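Local atomic coordinates of lovastatin nonaketide synthase mokA (Monascus pilosus, PDB entry 6AD3), a protein that builds the nonaketide dihydromonacolin L on the way to monacolin K (lovastatin) as an iterative polyketide synthase, represented here by its C-terminal condensation domain. Residues 354-358 against 401-405. The protein carries 1 engineered substitution. Residues are numbered along the deposited sequence; the frame is centred on the assembly and turned at random.
Sequences DTNRT and MQHAR
A small, partly buried, water-bridged contact joins D354, the last residue of strand 348-354, and N356 in the loop after it to residues 401-405, which lead from helix 386-401 to helix 408-414. With CG anti to the backbone N (chi1 -174°), the D354 carboxylate reaches across to M401, whose chain, bent at chi2 and chi3, brings the terminal methyl CE to 3.2 Å from D354 OD1. The other oxygen has two polar partners: D354 OD2 accepts the backbone N of N356 at 3.0 Å, a donor lying well above the carboxylate plane, and also a water proton at 2.8 Å. That same water donates to A404 O at 2.6 Å, so a single molecule ties the carboxylate to the opposing backbone. Beside this bridge the N356 amide lies against the backbone of A404 and R405, with ND2 3.9 Å from R405 CA. At the edge, R405 NH1 makes a weak, bent hydrogen bond to T358 OG1 (3.3 Å, 127°), a hydroxyl whose stronger partner is E362. L373 of strand 371-377 touches D354, M401 and A404. The D354 turn is an Asx turn, followed at T355 by an ST turn, at the end of a sheet strand in the condensation-domain fold.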
loop_
_atom_site.group_PDB
_atom_site.type_symbol
_atom_site.label_atom_id
_atom_site.label_comp_id
_atom_site.label_asym_id
_atom_site.label_seq_id
_atom_site.Cartn_x
_atom_site.Cartn_y
_atom_site.Cartn_z
ATOM N N ASP A 354 -1.846 1.572 -7.158
ATOM C CA ASP A 354 -0.990 2.018 -8.230
ATOM C C ASP A 354 0.040 2.983 -7.647
ATOM O O ASP A 354 -0.304 3.809 -6.814
ATOM C CB ASP A 354 -1.801 2.714 -9.330
ATOM C CG ASP A 354 -0.942 3.055 -10.520
ATOM O OD1 ASP A 354 -0.582 2.118 -11.267
ATOM O OD2 ASP A 354 -0.631 4.230 -10.709
ATOM N N THR A 355 1.287 2.873 -8.069
ATOM C CA THR A 355 2.328 3.744 -7.540
ATOM C C THR A 355 2.139 5.222 -7.869
ATOM O O THR A 355 2.667 6.079 -7.154
ATOM C CB THR A 355 3.721 3.375 -8.051
ATOM O OG1 THR A 355 3.756 3.539 -9.480
ATOM C CG2 THR A 355 4.131 1.974 -7.628
ATOM N N ASN A 356 1.443 5.514 -8.955
ATOM C CA ASN A 356 1.298 6.884 -9.452
ATOM C C ASN A 356 2.675 7.534 -9.726
ATOM O O ASN A 356 2.872 8.692 -9.491
ATOM C CB ASN A 356 0.437 7.744 -8.523
ATOM C CG ASN A 356 -0.308 8.859 -9.259
ATOM O OD1 ASN A 356 -0.992 9.665 -8.646
ATOM N ND2 ASN A 356 -0.186 8.897 -10.562
ATOM N N ARG A 357 3.617 6.732 -10.188
ATOM C CA ARG A 357 4.905 7.233 -10.616
ATOM C C ARG A 357 5.040 6.887 -12.094
ATOM O O ARG A 357 5.095 5.734 -12.449
ATOM C CB ARG A 357 6.008 6.578 -9.804
ATOM C CG ARG A 357 6.010 6.971 -8.339
ATOM C CD ARG A 357 6.903 6.054 -7.543
ATOM N NE ARG A 357 6.816 6.189 -6.093
ATOM C CZ ARG A 357 7.730 6.796 -5.347
ATOM N NH1 ARG A 357 8.773 7.360 -5.912
ATOM N NH2 ARG A 357 7.604 6.845 -4.035
ATOM N N THR A 358 5.104 7.939 -12.899
ATOM C CA THR A 358 4.829 7.942 -14.321
ATOM C C THR A 358 5.967 8.506 -15.203
ATOM O O THR A 358 5.780 8.689 -16.400
ATOM C CB THR A 358 3.530 8.764 -14.598
ATOM O OG1 THR A 358 3.821 10.159 -14.667
ATOM C CG2 THR A 358 2.526 8.615 -13.486
ATOM N N MET A 401 -5.651 2.730 -16.518
ATOM C CA MET A 401 -4.301 3.278 -16.457
ATOM C C MET A 401 -4.146 4.515 -17.343
ATOM O O MET A 401 -3.290 5.372 -17.076
ATOM C CB MET A 401 -3.265 2.214 -16.852
ATOM C CG MET A 401 -3.120 1.110 -15.827
ATOM S SD MET A 401 -2.746 1.720 -14.175
ATOM C CE MET A 401 -1.134 2.413 -14.421
ATOM N N GLN A 402 -5.091 4.731 -18.241
ATOM C CA GLN A 402 -5.152 5.991 -18.953
ATOM C C GLN A 402 -5.658 7.150 -18.095
ATOM O O GLN A 402 -5.681 8.287 -18.547
ATOM C CB GLN A 402 -6.019 5.831 -20.202
ATOM C CG GLN A 402 -5.422 4.864 -21.199
ATOM C CD GLN A 402 -6.372 4.556 -22.322
ATOM O OE1 GLN A 402 -7.582 4.703 -22.178
ATOM N NE2 GLN A 402 -5.834 4.134 -23.456
ATOM N N HIS A 403 -6.233 6.835 -16.937
ATOM C CA HIS A 403 -6.862 7.850 -16.117
ATOM C C HIS A 403 -6.358 7.673 -14.703
ATOM O O HIS A 403 -7.093 7.886 -13.764
ATOM C CB HIS A 403 -8.392 7.691 -16.122
ATOM C CG HIS A 403 -8.988 7.697 -17.497
ATOM N ND1 HIS A 403 -9.012 8.825 -18.281
ATOM C CD2 HIS A 403 -9.502 6.703 -18.256
ATOM C CE1 HIS A 403 -9.552 8.538 -19.452
ATOM N NE2 HIS A 403 -9.892 7.264 -19.450
ATOM N N ALA A 404 -5.104 7.296 -14.564
ATOM C CA ALA A 404 -4.584 6.896 -13.248
ATOM C C ALA A 404 -4.146 8.058 -12.330
ATOM O O ALA A 404 -3.799 7.813 -11.195
ATOM C CB ALA A 404 -3.416 5.938 -13.413
ATOM N N ARG A 405 -4.059 9.277 -12.863
ATOM C CA ARG A 405 -3.423 10.387 -12.144
ATOM C C ARG A 405 -4.300 11.028 -11.062
ATOM O O ARG A 405 -3.831 11.849 -10.285
ATOM C CB ARG A 405 -3.007 11.468 -13.114
ATOM C CG ARG A 405 -1.883 11.075 -14.047
ATOM C CD ARG A 405 -1.593 12.229 -15.008
ATOM N NE ARG A 405 -1.134 11.781 -16.322
ATOM C CZ ARG A 405 0.142 11.589 -16.637
ATOM N NH1 ARG A 405 1.092 11.774 -15.726
ATOM N NH2 ARG A 405 0.471 11.206 -17.862
HETATM O O HOH W 1 -2.213 6.335 -9.683
#